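Long-range contacts in MIP07328p (Drosophila melanogaster, PDB 6FKK), which probably acts as a repellent guidance cue for growing axons by binding semaphorin receptors on cells: residues D412-I421 against L433-L444; L488-L499 against T518-K527. All coordinates share one frame; numbering follows the deposited sequence.

Contact 1: residues D412-I421 against L433-L444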
loop_
_atom_site.group_PDB
_atom_site.type_symbol
_atom_site.label_atom_id
_atom_site.label_comp_id
_atom_site.label_asym_id
_atom_site.label_seq_id
_atom_site.Cartn_x
_atom_site.Cartn_y
_atom_site.Cartn_z
ATOM N N ASP A 412 -0.216 -7.561 -15.779
ATOM C CA ASP A 412 0.193 -7.650 -17.174
ATOM C C ASP A 412 1.548 -6.990 -17.406
ATOM O O ASP A 412 2.273 -7.376 -18.328
ATOM C CB ASP A 412 -0.883 -7.002 -18.054
ATOM C CG ASP A 412 -0.763 -7.377 -19.517
ATOM O OD1 ASP A 412 0.192 -8.086 -19.888
ATOM O OD2 ASP A 412 -1.639 -6.964 -20.305
ATOM N N GLY A 413 1.913 -6.019 -16.574
ATOM C CA GLY A 413 3.110 -5.233 -16.779
ATOM C C GLY A 413 2.867 -3.826 -17.282
ATOM O O GLY A 413 3.831 -3.148 -17.659
ATOM N N LYS A 414 1.620 -3.368 -17.304
ATOM C CA LYS A 414 1.287 -2.036 -17.779
ATOM C C LYS A 414 1.225 -1.054 -16.617
ATOM O O LYS A 414 1.056 -1.432 -15.455
ATOM C CB LYS A 414 -0.051 -2.041 -18.522
ATOM C CG LYS A 414 -0.176 -3.097 -19.610
ATOM C CD LYS A 414 -1.390 -2.832 -20.492
ATOM C CE LYS A 414 -1.685 -4.010 -21.404
ATOM N NZ LYS A 414 -0.487 -4.432 -22.182
ATOM N N VAL A 415 1.360 0.227 -16.949
ATOM C CA VAL A 415 1.272 1.312 -15.981
ATOM C C VAL A 415 0.263 2.326 -16.496
ATOM O O VAL A 415 0.307 2.710 -17.670
ATOM C CB VAL A 415 2.640 1.978 -15.742
ATOM C CG1 VAL A 415 2.483 3.217 -14.873
ATOM C CG2 VAL A 415 3.605 0.989 -15.105
ATOM N N THR A 416 -0.645 2.758 -15.623
ATOM C CA THR A 416 -1.703 3.695 -15.979
ATOM C C THR A 416 -1.555 4.965 -15.153
ATOM O O THR A 416 -1.584 4.915 -13.919
ATOM C CB THR A 416 -3.084 3.074 -15.755
ATOM O OG1 THR A 416 -3.262 1.960 -16.638
ATOM C CG2 THR A 416 -4.177 4.099 -16.014
ATOM N N LYS A 417 -1.392 6.095 -15.836
ATOM C CA LYS A 417 -1.468 7.410 -15.216
ATOM C C LYS A 417 -2.881 7.954 -15.374
ATOM O O LYS A 417 -3.499 7.794 -16.431
ATOM C CB LYS A 417 -0.483 8.391 -15.855
ATOM C CG LYS A 417 0.970 7.962 -15.882
ATOM C CD LYS A 417 1.777 8.959 -16.708
ATOM C CE LYS A 417 3.275 8.719 -16.605
ATOM N NZ LYS A 417 3.677 7.361 -17.059
ATOM N N PHE A 418 -3.387 8.604 -14.329
ATOM C CA PHE A 418 -4.681 9.267 -14.434
ATOM C C PHE A 418 -4.826 10.292 -13.321
ATOM O O PHE A 418 -4.187 10.195 -12.270
ATOM C CB PHE A 418 -5.844 8.265 -14.398
ATOM C CG PHE A 418 -6.101 7.666 -13.040
ATOM C CD1 PHE A 418 -5.452 6.508 -12.644
ATOM C CD2 PHE A 418 -7.014 8.246 -12.173
ATOM C CE1 PHE A 418 -5.696 5.951 -11.403
ATOM C CE2 PHE A 418 -7.259 7.695 -10.930
ATOM C CZ PHE A 418 -6.600 6.545 -10.545
ATOM N N ILE A 419 -5.685 11.280 -13.574
ATOM C CA ILE A 419 -6.095 12.260 -12.579
ATOM C C ILE A 419 -7.617 12.283 -12.540
ATOM O O ILE A 419 -8.293 11.735 -13.411
ATOM C CB ILE A 419 -5.538 13.670 -12.866
ATOM C CG1 ILE A 419 -6.121 14.217 -14.170
ATOM C CG2 ILE A 419 -4.016 13.647 -12.916
ATOM C CD1 ILE A 419 -5.758 15.659 -14.442
ATOM N N ASN A 420 -8.154 12.929 -11.510
ATOM C CA ASN A 420 -9.593 13.038 -11.319
ATOM C C ASN A 420 -10.015 14.497 -11.383
ATOM O O ASN A 420 -9.320 15.378 -10.867
ATOM C CB ASN A 420 -10.025 12.431 -9.980
ATOM C CG ASN A 420 -9.864 10.925 -9.944
ATOM O OD1 ASN A 420 -9.102 10.391 -9.140
ATOM N ND2 ASN A 420 -10.588 10.232 -10.815
ATOM N N ILE A 421 -11.154 14.746 -12.021
ATOM C CA ILE A 421 -11.744 16.075 -12.102
ATOM C C ILE A 421 -13.197 15.965 -11.668
ATOM O O ILE A 421 -13.960 15.173 -12.236
ATOM C CB ILE A 421 -11.642 16.671 -13.517
ATOM C CG1 ILE A 421 -10.187 17.005 -13.855
ATOM C CG2 ILE A 421 -12.519 17.907 -13.641
ATOM C CD1 ILE A 421 -10.007 17.563 -15.248
ATOM N N LEU A 433 -17.973 12.887 -11.155
ATOM C CA LEU A 433 -16.537 12.649 -11.074
ATOM C C LEU A 433 -16.099 11.885 -12.314
ATOM O O LEU A 433 -16.614 10.795 -12.587
ATOM C CB LEU A 433 -16.189 11.863 -9.810
ATOM C CG LEU A 433 -14.801 11.222 -9.749
ATOM C CD1 LEU A 433 -13.719 12.283 -9.619
ATOM C CD2 LEU A 433 -14.723 10.227 -8.605
ATOM N N LYS A 434 -15.153 12.448 -13.061
ATOM C CA LYS A 434 -14.632 11.794 -14.249
ATOM C C LYS A 434 -13.156 11.466 -14.061
ATOM O O LYS A 434 -12.472 12.035 -13.205
ATOM C CB LYS A 434 -14.835 12.654 -15.505
ATOM C CG LYS A 434 -14.060 13.958 -15.544
ATOM C CD LYS A 434 -14.348 14.685 -16.855
ATOM C CE LYS A 434 -13.524 15.954 -17.011
ATOM N NZ LYS A 434 -13.788 16.617 -18.323
ATOM N N THR A 435 -12.677 10.525 -14.871
ATOM C CA THR A 435 -11.320 9.996 -14.770
ATOM C C THR A 435 -10.567 10.339 -16.047
ATOM O O THR A 435 -10.866 9.794 -17.115
ATOM C CB THR A 435 -11.342 8.485 -14.536
ATOM O OG1 THR A 435 -12.050 8.195 -13.324
ATOM C CG2 THR A 435 -9.926 7.939 -14.434
ATOM N N VAL A 436 -9.593 11.240 -15.936
ATOM C CA VAL A 436 -8.773 11.651 -17.070
ATOM C C VAL A 436 -7.573 10.711 -17.121
ATOM O O VAL A 436 -6.623 10.854 -16.351
ATOM C CB VAL A 436 -8.340 13.114 -16.955
ATOM C CG1 VAL A 436 -7.509 13.518 -18.167
ATOM C CG2 VAL A 436 -9.554 14.020 -16.802
ATOM N N VAL A 437 -7.619 9.743 -18.032
ATOM C CA VAL A 437 -6.521 8.798 -18.196
ATOM C C VAL A 437 -5.415 9.468 -18.999
ATOM O O VAL A 437 -5.618 9.850 -20.156
ATOM C CB VAL A 437 -6.998 7.509 -18.879
ATOM C CG1 VAL A 437 -5.811 6.619 -19.213
ATOM C CG2 VAL A 437 -7.986 6.776 -17.988
ATOM N N ILE A 438 -4.241 9.609 -18.388
ATOM C CA ILE A 438 -3.123 10.256 -19.065
ATOM C C ILE A 438 -2.474 9.307 -20.064
ATOM O O ILE A 438 -2.311 9.643 -21.243
ATOM C CB ILE A 438 -2.105 10.774 -18.034
ATOM C CG1 ILE A 438 -2.757 11.821 -17.131
ATOM C CG2 ILE A 438 -0.884 11.349 -18.730
ATOM C CD1 ILE A 438 -1.863 12.289 -16.010
ATOM N N SER A 439 -2.095 8.112 -19.615
ATOM C CA SER A 439 -1.460 7.142 -20.498
ATOM C C SER A 439 -1.574 5.751 -19.894
ATOM O O SER A 439 -1.679 5.594 -18.676
ATOM C CB SER A 439 0.014 7.481 -20.742
ATOM O OG SER A 439 0.779 7.284 -19.565
ATOM N N GLU A 440 -1.547 4.746 -20.767
ATOM C CA GLU A 440 -1.441 3.348 -20.357
ATOM C C GLU A 440 -0.436 2.682 -21.285
ATOM O O GLU A 440 -0.746 2.416 -22.450
ATOM C CB GLU A 440 -2.791 2.633 -20.409
ATOM C CG GLU A 440 -2.738 1.200 -19.891
ATOM C CD GLU A 440 -4.082 0.492 -19.949
ATOM O OE1 GLU A 440 -4.404 -0.099 -21.002
ATOM O OE2 GLU A 440 -4.816 0.528 -18.938
ATOM N N MET A 441 0.765 2.423 -20.776
ATOM C CA MET A 441 1.854 1.901 -21.587
ATOM C C MET A 441 2.382 0.602 -20.999
ATOM O O MET A 441 2.324 0.375 -19.786
ATOM C CB MET A 441 3.000 2.913 -21.696
ATOM C CG MET A 441 2.560 4.319 -22.060
ATOM S SD MET A 441 3.959 5.349 -22.537
ATOM C CE MET A 441 3.205 6.973 -22.570
ATOM N N GLN A 442 2.901 -0.250 -21.878
ATOM C CA GLN A 442 3.568 -1.474 -21.458
ATOM C C GLN A 442 4.979 -1.132 -20.995
ATOM O O GLN A 442 5.757 -0.539 -21.749
ATOM C CB GLN A 442 3.602 -2.481 -22.605
ATOM C CG GLN A 442 4.089 -3.860 -22.206
ATOM C CD GLN A 442 3.060 -4.622 -21.399
ATOM O OE1 GLN A 442 1.867 -4.587 -21.703
ATOM N NE2 GLN A 442 3.514 -5.314 -20.362
ATOM N N VAL A 443 5.308 -1.494 -19.758
ATOM C CA VAL A 443 6.613 -1.219 -19.172
ATOM C C VAL A 443 7.453 -2.487 -19.065
ATOM O O VAL A 443 8.584 -2.537 -19.550
ATOM C CB VAL A 443 6.469 -0.535 -17.795
ATOM C CG1 VAL A 443 7.818 -0.471 -17.098
ATOM C CG2 VAL A 443 5.882 0.855 -17.957
ATOM N N LEU A 444 6.918 -3.513 -18.426
ATOM C CA LEU A 444 7.605 -4.786 -18.266
ATOM C C LEU A 444 7.269 -5.706 -19.428
ATOM O O LEU A 444 6.360 -5.429 -20.216
ATOM C CB LEU A 444 7.204 -5.415 -16.934
ATOM C CG LEU A 444 7.554 -4.643 -15.662
ATOM C CD1 LEU A 444 7.237 -5.480 -14.431
ATOM C CD2 LEU A 444 9.015 -4.230 -15.673
#

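Contact 2: residues L488-L499 against T518-K527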
loop_
_atom_site.group_PDB
_atom_site.type_symbol
_atom_site.label_atom_id
_atom_site.label_comp_id
_atom_site.label_asym_id
_atom_site.label_seq_id
_atom_site.Cartn_x
_atom_site.Cartn_y
_atom_site.Cartn_z
ATOM N N LEU A 488 -1.078 18.130 -25.884
ATOM C CA LEU A 488 -2.404 18.464 -25.380
ATOM C C LEU A 488 -3.282 17.231 -25.203
ATOM O O LEU A 488 -4.091 17.180 -24.270
ATOM C CB LEU A 488 -3.087 19.466 -26.316
ATOM C CG LEU A 488 -3.029 20.929 -25.864
ATOM C CD1 LEU A 488 -1.603 21.359 -25.558
ATOM C CD2 LEU A 488 -3.643 21.847 -26.903
ATOM N N SER A 489 -3.140 16.233 -26.079
ATOM C CA SER A 489 -3.906 15.000 -25.922
ATOM C C SER A 489 -3.448 14.189 -24.720
ATOM O O SER A 489 -4.228 13.388 -24.195
ATOM C CB SER A 489 -3.808 14.145 -27.187
ATOM O OG SER A 489 -4.441 14.778 -28.285
ATOM N N LEU A 490 -2.203 14.375 -24.276
ATOM C CA LEU A 490 -1.715 13.643 -23.112
ATOM C C LEU A 490 -2.525 13.990 -21.869
ATOM O O LEU A 490 -2.809 13.118 -21.039
ATOM C CB LEU A 490 -0.233 13.942 -22.891
ATOM C CG LEU A 490 0.481 13.143 -21.798
ATOM C CD1 LEU A 490 0.501 11.657 -22.137
ATOM C CD2 LEU A 490 1.893 13.668 -21.578
ATOM N N GLN A 491 -2.913 15.260 -21.734
ATOM C CA GLN A 491 -3.700 15.747 -20.601
ATOM C C GLN A 491 -3.007 15.484 -19.265
ATOM O O GLN A 491 -3.661 15.319 -18.233
ATOM C CB GLN A 491 -5.111 15.158 -20.609
ATOM C CG GLN A 491 -5.974 15.707 -21.728
ATOM C CD GLN A 491 -7.414 15.265 -21.618
ATOM O OE1 GLN A 491 -7.701 14.087 -21.411
ATOM N NE2 GLN A 491 -8.334 16.215 -21.745
ATOM N N ASP A 492 -1.677 15.446 -19.279
ATOM C CA ASP A 492 -0.904 15.441 -18.044
ATOM C C ASP A 492 -0.881 16.854 -17.475
ATOM O O ASP A 492 -0.488 17.790 -18.182
ATOM C CB ASP A 492 0.524 14.946 -18.302
ATOM C CG ASP A 492 1.279 14.593 -17.022
ATOM O OD1 ASP A 492 1.221 15.371 -16.046
ATOM O OD2 ASP A 492 1.939 13.531 -16.997
ATOM N N PRO A 493 -1.302 17.056 -16.222
ATOM C CA PRO A 493 -1.327 18.420 -15.664
ATOM C C PRO A 493 0.039 19.078 -15.593
ATOM O O PRO A 493 0.108 20.296 -15.389
ATOM C CB PRO A 493 -1.916 18.214 -14.260
ATOM C CG PRO A 493 -1.642 16.780 -13.942
ATOM C CD PRO A 493 -1.751 16.049 -15.246
ATOM N N ILE A 494 1.120 18.321 -15.769
ATOM C CA ILE A 494 2.463 18.874 -15.653
ATOM C C ILE A 494 3.074 19.244 -17.003
ATOM O O ILE A 494 4.054 20.005 -17.034
ATOM C CB ILE A 494 3.379 17.892 -14.895
ATOM C CG1 ILE A 494 4.404 18.649 -14.053
ATOM C CG2 ILE A 494 4.073 16.944 -15.858
ATOM C CD1 ILE A 494 5.103 17.769 -13.046
ATOM N N CYS A 495 2.531 18.743 -18.111
ATOM C CA CYS A 495 3.025 19.074 -19.442
ATOM C C CYS A 495 2.160 20.171 -20.050
ATOM O O CYS A 495 0.929 20.071 -20.047
ATOM C CB CYS A 495 3.032 17.851 -20.366
ATOM S SG CYS A 495 3.870 16.356 -19.756
ATOM N N ALA A 496 2.808 21.212 -20.567
ATOM C CA ALA A 496 2.133 22.279 -21.289
ATOM C C ALA A 496 2.925 22.586 -22.550
ATOM O O ALA A 496 4.132 22.341 -22.620
ATOM C CB ALA A 496 1.976 23.539 -20.427
ATOM N N TRP A 497 2.237 23.125 -23.553
ATOM C CA TRP A 497 2.831 23.380 -24.861
ATOM C C TRP A 497 3.166 24.859 -25.002
ATOM O O TRP A 497 2.276 25.711 -24.921
ATOM C CB TRP A 497 1.893 22.943 -25.984
ATOM C CG TRP A 497 2.454 23.213 -27.341
ATOM C CD1 TRP A 497 2.116 24.232 -28.181
ATOM C CD2 TRP A 497 3.468 22.457 -28.010
ATOM N NE1 TRP A 497 2.853 24.154 -29.339
ATOM C CE2 TRP A 497 3.693 23.074 -29.257
ATOM C CE3 TRP A 497 4.207 21.318 -27.677
ATOM C CZ2 TRP A 497 4.620 22.586 -30.174
ATOM C CZ3 TRP A 497 5.129 20.838 -28.586
ATOM C CH2 TRP A 497 5.328 21.471 -29.819
ATOM N N ASP A 498 4.444 25.154 -25.226
ATOM C CA ASP A 498 4.883 26.521 -25.473
ATOM C C ASP A 498 4.707 26.855 -26.949
ATOM O O ASP A 498 5.171 26.116 -27.822
ATOM C CB ASP A 498 6.346 26.693 -25.056
ATOM C CG ASP A 498 6.800 28.146 -25.081
ATOM O OD1 ASP A 498 5.969 29.029 -25.374
ATOM O OD2 ASP A 498 7.990 28.407 -24.799
ATOM N N LEU A 499 4.024 27.965 -27.229
ATOM C CA LEU A 499 3.864 28.392 -28.613
ATOM C C LEU A 499 5.084 29.151 -29.113
ATOM O O LEU A 499 5.354 29.152 -30.319
ATOM C CB LEU A 499 2.609 29.250 -28.761
ATOM C CG LEU A 499 1.286 28.500 -28.611
ATOM C CD1 LEU A 499 0.104 29.439 -28.806
ATOM C CD2 LEU A 499 1.233 27.349 -29.598
ATOM N N THR A 518 2.118 32.199 -22.938
ATOM C CA THR A 518 2.085 31.617 -24.272
ATOM C C THR A 518 1.911 30.102 -24.254
ATOM O O THR A 518 2.140 29.453 -25.280
ATOM C CB THR A 518 3.362 31.983 -25.038
ATOM O OG1 THR A 518 4.509 31.556 -24.292
ATOM C CG2 THR A 518 3.438 33.486 -25.262
ATOM N N TYR A 519 1.508 29.528 -23.125
ATOM C CA TYR A 519 1.388 28.085 -22.986
ATOM C C TYR A 519 -0.061 27.648 -23.177
ATOM O O TYR A 519 -0.997 28.419 -22.951
ATOM C CB TYR A 519 1.893 27.613 -21.618
ATOM C CG TYR A 519 3.392 27.730 -21.403
ATOM C CD1 TYR A 519 4.188 28.493 -22.249
ATOM C CD2 TYR A 519 4.009 27.064 -20.352
ATOM C CE1 TYR A 519 5.553 28.597 -22.048
ATOM C CE2 TYR A 519 5.374 27.161 -20.144
ATOM C CZ TYR A 519 6.140 27.928 -20.996
ATOM O OH TYR A 519 7.498 28.025 -20.794
ATOM N N LEU A 520 -0.235 26.394 -23.593
ATOM C CA LEU A 520 -1.552 25.816 -23.817
ATOM C C LEU A 520 -1.678 24.501 -23.064
ATOM O O LEU A 520 -0.757 23.678 -23.074
ATOM C CB LEU A 520 -1.817 25.582 -25.311
ATOM C CG LEU A 520 -2.024 26.818 -26.187
ATOM C CD1 LEU A 520 -2.269 26.405 -27.629
ATOM C CD2 LEU A 520 -3.179 27.658 -25.663
ATOM N N GLN A 521 -2.823 24.308 -22.413
ATOM C CA GLN A 521 -3.126 23.061 -21.726
ATOM C C GLN A 521 -4.634 22.961 -21.553
ATOM O O GLN A 521 -5.297 23.960 -21.266
ATOM C CB GLN A 521 -2.427 22.975 -20.364
ATOM C CG GLN A 521 -2.645 21.656 -19.635
ATOM C CD GLN A 521 -1.935 21.602 -18.295
ATOM O OE1 GLN A 521 -2.383 22.201 -17.318
ATOM N NE2 GLN A 521 -0.820 20.881 -18.245
ATOM N N SER A 522 -5.166 21.753 -21.729
ATOM C CA SER A 522 -6.606 21.517 -21.616
ATOM C C SER A 522 -6.809 20.178 -20.913
ATOM O O SER A 522 -6.633 19.119 -21.521
ATOM C CB SER A 522 -7.278 21.536 -22.983
ATOM O OG SER A 522 -8.683 21.407 -22.856
ATOM N N LEU A 523 -7.182 20.234 -19.635
ATOM C CA LEU A 523 -7.444 19.030 -18.857
ATOM C C LEU A 523 -8.925 18.712 -18.729
ATOM O O LEU A 523 -9.275 17.544 -18.524
ATOM C CB LEU A 523 -6.847 19.163 -17.450
ATOM C CG LEU A 523 -5.357 19.482 -17.333
ATOM C CD1 LEU A 523 -4.947 19.551 -15.870
ATOM C CD2 LEU A 523 -4.531 18.449 -18.075
ATOM N N ASN A 524 -9.794 19.712 -18.849
ATOM C CA ASN A 524 -11.232 19.558 -18.639
ATOM C C ASN A 524 -11.985 19.420 -19.956
ATOM O O ASN A 524 -13.061 19.999 -20.132
ATOM C CB ASN A 524 -11.768 20.737 -17.832
ATOM C CG ASN A 524 -13.088 20.430 -17.153
ATOM O OD1 ASN A 524 -13.506 19.276 -17.081
ATOM N ND2 ASN A 524 -13.749 21.465 -16.646
ATOM N N SER A 525 -11.445 18.651 -20.901
ATOM C CA SER A 525 -12.037 18.515 -22.223
ATOM C C SER A 525 -11.808 17.099 -22.732
ATOM O O SER A 525 -11.194 16.263 -22.061
ATOM C CB SER A 525 -11.448 19.539 -23.200
ATOM O OG SER A 525 -10.068 19.297 -23.419
ATOM N N THR A 526 -12.313 16.834 -23.934
ATOM C CA THR A 526 -12.000 15.590 -24.618
ATOM C C THR A 526 -10.570 15.640 -25.143
ATOM O O THR A 526 -10.012 16.714 -25.386
ATOM C CB THR A 526 -12.973 15.353 -25.775
ATOM O OG1 THR A 526 -14.281 15.799 -25.399
ATOM C CG2 THR A 526 -13.035 13.871 -26.127
ATOM N N LYS A 527 -9.971 14.459 -25.312
ATOM C CA LYS A 527 -8.623 14.406 -25.868
ATOM C C LYS A 527 -8.593 14.919 -27.301
ATOM O O LYS A 527 -7.556 15.407 -27.765
ATOM C CB LYS A 527 -8.077 12.982 -25.789
ATOM C CG LYS A 527 -7.954 12.463 -24.368
ATOM C CD LYS A 527 -6.781 11.516 -24.225
ATOM C CE LYS A 527 -6.365 11.399 -22.772
ATOM N NZ LYS A 527 -4.954 10.948 -22.631
#

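Contact 1: residues D412-I421 against L433-L444
The carbonyl O of Gly413 is gripped by two successive backbone N-H groups. Val443 N lies 3.1 Å from Gly413 O, and Leu444 N approaches the same oxygen in the carbonyl plane, on a lone pair. Gln442 secures the same end. Its CG is anti to the backbone N (chi1 -171°), and a bend at chi2 (74°) turns the amide back toward the start of the other segment. There Gln442 NE2 donates to Asp412 O at 3.2 Å and also to Leu444 O. Farther along, Ile438 N and Ser439 N both face Lys417 O, the first at 2.8 Å and the second by a weak bond. The register slips by one residue here, a classic beta bulge. The Lys417 chain runs past Ser439 OG, and its amine bonds to His477. Beyond the bulge, Ile419 CG1 packs beside Val436 CB at 3.7 Å. Ile421 CD1 adds to this apolar row by touching Val436 CG2. Where Phe418 lies, Thr435 CG2 meets the ring obliquely. Strand 402-410 flanks 414-423 on its other side. The pair is an antiparallel hairpin that forms two neighbouring strands of a four-stranded blade, as in the Sema beta-propeller.

Contact 2: residues L488-L499 against T518-K527
Leu488 reaches across with CD1, 3.5 Å from Leu520 O, in the small disulfide-rich PSI domain (plexin repeat). Next in the chain, Ser489 O receives Lys527 NZ at 3.0 Å, in the carbonyl plane. The same amine makes a weak bond to Leu490 O and also bonds to Val437 O. Gln491 has left the helix with positive phi. Its extended chain brings NE2 to Ser525 O at 2.9 Å, with the oxygen near the amide plane and the donor well above the carbonyl plane. A second, weak bond from NE2 goes to Ser522 O. Asp492 opens a type I turn that ends at Cys495, disulfide-bonded to Cys478; Asp492 OD1 takes the N-H of Ile494 in an Asx turn, while OD2 bonds to His476. Pro493 CB packs on Leu523 CD1 at 3.7 Å. The turn is held from across by Gln521, whose straight side chain starts with CG opposite the backbone N (chi1 -177°). Its NE2 donates to Pro493 O at 3.1 Å and to Cys495 O, from above both carbonyl planes. A leucine in place of Gln521 would probably leave the carbonyls of Pro493 and Cys495 without this donor and the turn less firmly fixed. Ala496 CB touches the Tyr519 ring obliquely. Trp497 forms a hydrogen-bonded antiparallel pair with Leu520, and Trp497 N lies 3.1 Å from Leu520 O. The carboxylate of Asp498 comes obliquely to Tyr519 CE1, the carboxylate and ring planes 48° apart. Thr518 OG1 donates to Asp498 OD1 on its syn side at 3.1 Å. Gln500 N bonds to that same oxygen, and Lys505 forms a salt bridge with OD2. Finally, Leu499 N bonds to Thr518 O, and Leu499 CD1 meets Leu520 CD1 at 4.0 Å.

In the fold
From the N terminus, contact 1 comes first. It closes the loop between strands 414-423 and 432-442 in the Sema part of the chain. Contact 2 follows in series, within the plexin repeat. It closes the stretch from 500 to 517, which includes strand 503-506, the other neighbour of strand 495-498. The two loops neither nest nor cross. They do meet in space: the centres of contact 1 and contact 2 lie about 16 Å apart. Lys434 NZ of contact 1 probably bonds to Asn524 OD1 of contact 2. Leu490, Asp492 and Pro493 pack against Ile438. Strand 432-442, at the edge of its blade, thus takes part in contact 1 and also packs against the PSI domain.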